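Local coordinates for chemotaxis protein CheX (PDB 3HM4) that probably acts as a chemotaxis phosphatase of the CheC-like group, removing phosphate from the response regulator CheY, at residues G93-T96 / N97-G101; A106-M110 / G111-Q115. One frame throughout, in Å; residues are numbered along the deposited sequence. Where two conformers were deposited one is given.

Interaction 1 of 2, residues G93-T96 / N97-G101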
loop_
_atom_site.group_PDB
_atom_site.type_symbol
_atom_site.label_atom_id
_atom_site.label_comp_id
_atom_site.label_asym_id
_atom_site.label_seq_id
_atom_site.Cartn_x
_atom_site.Cartn_y
_atom_site.Cartn_z
ATOM N N GLY A 93 -7.537 -4.369 -8.304
ATOM C CA GLY A 93 -7.158 -2.963 -8.437
ATOM C C GLY A 93 -8.359 -2.074 -8.757
ATOM O O GLY A 93 -8.515 -0.994 -8.177
ATOM N N GLU A 94 -9.235 -2.548 -9.645
ATOM C CA GLU A 94 -10.434 -1.770 -9.956
ATOM C C GLU A 94 -11.390 -1.698 -8.785
ATOM O O GLU A 94 -11.949 -0.641 -8.490
ATOM C CB GLU A 94 -11.128 -2.299 -11.204
ATOM C CG GLU A 94 -12.382 -1.487 -11.587
ATOM C CD GLU A 94 -12.120 0.019 -11.874
ATOM O OE1 GLU A 94 -11.001 0.400 -12.291
ATOM O OE2 GLU A 94 -13.061 0.846 -11.715
ATOM N N VAL A 95 -11.611 -2.832 -8.124
ATOM C CA VAL A 95 -12.427 -2.864 -6.900
ATOM C C VAL A 95 -11.922 -1.803 -5.906
ATOM O O VAL A 95 -12.703 -1.063 -5.317
ATOM C CB VAL A 95 -12.411 -4.275 -6.233
ATOM C CG1 VAL A 95 -12.908 -4.247 -4.762
ATOM C CG2 VAL A 95 -13.237 -5.232 -7.123
ATOM N N THR A 96 -10.598 -1.745 -5.745
ATOM C CA THR A 96 -10.015 -0.814 -4.767
ATOM C C THR A 96 -10.171 0.650 -5.160
ATOM O O THR A 96 -10.497 1.494 -4.317
ATOM C CB THR A 96 -8.569 -1.195 -4.478
ATOM O OG1 THR A 96 -8.497 -2.583 -4.095
ATOM C CG2 THR A 96 -7.943 -0.336 -3.395
ATOM N N ASN A 97 -9.982 0.928 -6.458
ATOM C CA ASN A 97 -10.244 2.280 -6.977
ATOM C C ASN A 97 -11.693 2.673 -6.745
ATOM O O ASN A 97 -11.982 3.801 -6.375
ATOM C CB ASN A 97 -9.894 2.392 -8.470
ATOM C CG ASN A 97 -8.487 2.890 -8.715
ATOM O OD1 ASN A 97 -8.045 3.831 -8.044
ATOM N ND2 ASN A 97 -7.803 2.321 -9.681
HETATM N N MSE A 98 -12.621 1.738 -6.956
HETATM C CA MSE A 98 -14.036 2.007 -6.763
HETATM C C MSE A 98 -14.411 2.203 -5.300
HETATM O O MSE A 98 -15.192 3.109 -4.983
HETATM C CB MSE A 98 -14.907 0.919 -7.386
HETATM C CG MSE A 98 -14.835 0.880 -8.904
HETATM SE SE MSE A 98 -15.796 -0.642 -9.601
HETATM C CE MSE A 98 -17.545 -0.150 -9.056
ATOM N N ILE A 99 -13.834 1.401 -4.394
ATOM C CA ILE A 99 -14.074 1.587 -2.974
ATOM C C ILE A 99 -13.543 2.981 -2.550
ATOM O O ILE A 99 -14.240 3.716 -1.867
ATOM C CB ILE A 99 -13.434 0.485 -2.096
ATOM C CG1 ILE A 99 -14.212 -0.830 -2.314
ATOM C CG2 ILE A 99 -13.421 0.866 -0.596
ATOM C CD1 ILE A 99 -13.528 -2.037 -1.682
ATOM N N SER A 100 -12.331 3.323 -2.984
ATOM C CA SER A 100 -11.795 4.630 -2.677
ATOM C C SER A 100 -12.727 5.758 -3.181
ATOM O O SER A 100 -13.063 6.689 -2.434
ATOM C CB SER A 100 -10.418 4.785 -3.284
ATOM O OG SER A 100 -9.936 6.102 -3.097
ATOM N N GLY A 101 -13.145 5.668 -4.431
ATOM C CA GLY A 101 -14.005 6.716 -5.009
ATOM C C GLY A 101 -15.330 6.850 -4.285
ATOM O O GLY A 101 -15.763 7.958 -3.927
HETATM O O HOH W 1 -8.309 0.327 -11.743
#

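Interaction 2 of 2, residues A106-M110 / G111-Q115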
loop_
_atom_site.group_PDB
_atom_site.type_symbol
_atom_site.label_atom_id
_atom_site.label_comp_id
_atom_site.label_asym_id
_atom_site.label_seq_id
_atom_site.Cartn_x
_atom_site.Cartn_y
_atom_site.Cartn_z
ATOM N N ALA A 106 -18.859 9.569 -0.268
ATOM C CA ALA A 106 -19.686 9.551 0.973
ATOM C C ALA A 106 -19.144 10.488 2.058
ATOM O O ALA A 106 -19.890 11.205 2.717
ATOM C CB ALA A 106 -19.863 8.136 1.516
ATOM N N LEU A 107 -17.826 10.465 2.230
ATOM C CA LEU A 107 -17.181 11.364 3.173
ATOM C C LEU A 107 -17.374 12.836 2.756
ATOM O O LEU A 107 -17.608 13.683 3.632
ATOM C CB LEU A 107 -15.698 10.983 3.334
ATOM C CG LEU A 107 -15.442 9.705 4.129
ATOM C CD1 LEU A 107 -14.038 9.179 3.795
ATOM C CD2 LEU A 107 -15.637 9.901 5.634
ATOM N N SER A 108 -17.313 13.141 1.465
ATOM C CA SER A 108 -17.532 14.510 0.967
ATOM C C SER A 108 -18.937 14.977 1.315
ATOM O O SER A 108 -19.143 16.138 1.650
ATOM C CB SER A 108 -17.293 14.587 -0.535
ATOM O OG SER A 108 -17.456 15.899 -1.059
ATOM N N GLU A 109 -19.904 14.067 1.258
ATOM C CA GLU A 109 -21.291 14.427 1.648
ATOM C C GLU A 109 -21.461 14.704 3.149
ATOM O O GLU A 109 -22.431 15.363 3.543
ATOM C CB GLU A 109 -22.277 13.374 1.152
ATOM C CG GLU A 109 -22.345 13.387 -0.355
ATOM C CD GLU A 109 -23.342 12.401 -0.946
ATOM O OE1 GLU A 109 -24.041 11.690 -0.189
ATOM O OE2 GLU A 109 -23.406 12.351 -2.190
HETATM N N MSE A 110 -20.502 14.256 3.965
HETATM C CA MSE A 110 -20.421 14.506 5.395
HETATM C C MSE A 110 -19.467 15.717 5.677
HETATM O O MSE A 110 -19.089 15.948 6.832
HETATM C CB MSE A 110 -19.944 13.247 6.132
HETATM C CG MSE A 110 -20.850 12.015 5.928
HETATM SE SE MSE A 110 -20.023 10.425 6.637
HETATM C CE MSE A 110 -20.032 10.998 8.493
ATOM N N GLY A 111 -19.105 16.458 4.634
ATOM C CA GLY A 111 -18.291 17.673 4.771
ATOM C C GLY A 111 -16.801 17.460 4.861
ATOM O O GLY A 111 -16.075 18.382 5.259
HETATM N N MSE A 112 -16.313 16.278 4.453
HETATM C CA MSE A 112 -14.881 15.953 4.516
HETATM C C MSE A 112 -14.381 15.500 3.150
HETATM O O MSE A 112 -14.663 14.375 2.738
HETATM C CB MSE A 112 -14.641 14.880 5.562
HETATM C CG MSE A 112 -14.997 15.318 6.961
HETATM SE SE MSE A 112 -14.879 13.950 8.269
HETATM C CE MSE A 112 -16.507 13.084 7.877
ATOM N N THR A 113 -13.626 16.361 2.486
ATOM C CA THR A 113 -13.061 16.090 1.187
ATOM C C THR A 113 -11.707 15.392 1.322
ATOM O O THR A 113 -10.787 15.914 1.949
ATOM C CB THR A 113 -12.877 17.381 0.360
ATOM O OG1 THR A 113 -14.175 17.968 0.147
ATOM C CG2 THR A 113 -12.227 17.099 -0.985
ATOM N N PHE A 114 -11.594 14.241 0.649
ATOM C CA PHE A 114 -10.359 13.492 0.579
ATOM C C PHE A 114 -9.982 13.208 -0.869
ATOM O O PHE A 114 -10.862 12.911 -1.687
ATOM C CB PHE A 114 -10.495 12.134 1.258
ATOM C CG PHE A 114 -10.627 12.199 2.737
ATOM C CD1 PHE A 114 -11.874 12.291 3.347
ATOM C CD2 PHE A 114 -9.498 12.122 3.552
ATOM C CE1 PHE A 114 -11.995 12.341 4.734
ATOM C CE2 PHE A 114 -9.630 12.170 4.937
ATOM C CZ PHE A 114 -10.886 12.276 5.523
ATOM N N GLN A 115 -8.692 13.282 -1.178
ATOM C CA GLN A 115 -8.151 12.830 -2.451
ATOM C C GLN A 115 -7.702 11.386 -2.274
ATOM O O GLN A 115 -7.362 10.960 -1.160
ATOM C CB GLN A 115 -6.972 13.679 -2.923
ATOM C CG GLN A 115 -7.341 15.159 -3.101
ATOM C CD GLN A 115 -8.507 15.398 -4.047
ATOM O OE1 GLN A 115 -8.638 14.729 -5.086
ATOM N NE2 GLN A 115 -9.376 16.368 -3.692
HETATM O O HOH W 2 -15.346 17.161 -2.001
#

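Interaction 1 of 2, residues G93-T96 / N97-G101
Gly93 O accepts from Asn97 N and Glu94 O from Met98 N, the latter at 2.9 Å, and the ladder runs on through Val95 O with Ile99 N and Thr96 O with Ser100 N. All four are i to i+4 bonds of a regular helix, fairly straight at hydrogen.

The next link is made by side chains through one ordered water. It donates to Glu94 OE1 at 2.7 Å and accepts from Asn97 ND2 at 2.9 Å, so the carboxylate and the amide, one helical turn apart, are joined without touching. Asn97 lays its amide back over the preceding turn, with ND2 3.7 Å from Gly93 O, a contact and not a bond.

Glu94 holds CG anti to its backbone N (chi1 -179°) and then bends at chi2 (59°), which swings the carboxylate along the helix toward Met98. There OE2 lies 3.3 Å from Met98 CG and 3.8 Å from its SE, so the carboxylate carries the water on one oxygen and rests against the selenomethionine with the other. On the buried side Val95 and Ile99 run side by side, pointing the same way, and touch through Val95 CG1 and Ile99 CD1 at 3.8 Å. Those two face helix 10-25 at Leu21 and Thr17, while Thr96 packs on Ala48 and Val50 of strand 47-53 and returns OG1 to Val92 O.

Asn97 also packs on Pro119 of strand 115-123 in its own chain, and on Val132 of the second subunit. The Glu-x-x-Asn spacing on one helix face fits the signature of CheC-like phosphatases, where such a pair is linked to CheY dephosphorylation; a similar role here is probable, not established.

Interaction 2 of 2, residues A106-M110 / G111-Q115
Met112 folds back against Leu107 and Met110 at the end of the helix, and its side chain is easily traced outward. CB sits 3.7 Å from Leu107 O, the carbonyl that also takes up the residue's own N-H. CG comes next, 4.1 Å from Met110 O. With CG anti to the carbonyl carbon (chi1 -63°) and a bend at chi3 (-79°), the selenomethionine turns its methyl back across the helix end: CE rests 3.9 Å from Met110 CB and 4.0 Å from Leu107 CD2, a small apolar cluster across the turn.

What lets the chain double back is a Schellman motif. Met112 N donates to Leu107 O at 3.0 Å and Gly111 N to Ser108 O, each donor lying above the carbonyl plane instead of on a lone pair. Gly111 is the C-prime residue with a positive phi of 83°, a backbone shape that suits glycine. Leu107 O is gripped twice, since Met110 N approaches from the opposite face of its plane to Met112 N.

The other branch of Leu107 meets Phe114: CD1 lies 3.8 Å from Phe114 CD1, approaching the ring obliquely. A water also lies between Ser108 OG and Thr113 OG1, but Ser108 has two conformers, so that link is doubtful.

Leu107 also packs on Pro12 and Phe13 of helix 10-25, and Met110 on Pro12. Phe114 packs on Ile52 of strand 47-53, its ring meeting that of His55, while Phe114 O accepts from NH1 of Arg104 on helix 84-109. Gln115 then pairs through its backbone with Thr53, and the loop thus passes from the end of helix 84-109 into strand 115-123.

In the fold
Both contacts use helix 84-109, the second only through its last turn and the loop that follows; their centres are about 16 Å apart and they do not touch. Interaction 1 lies in the middle of the helix, largely buried and set between helix 10-25 and the strands 47-53 and 115-123, with a polar edge that meets the second subunit. Interaction 2 closes the same helix some 18 Å from the centre of the chain, where most touching residues are exposed and the helix hands over to strand 115-123. Their bonding differs accordingly: 93-101 keeps the regular i to i+4 ladder, whereas 106-115 ends it in a Schellman cap with a glycine and an apolar cluster.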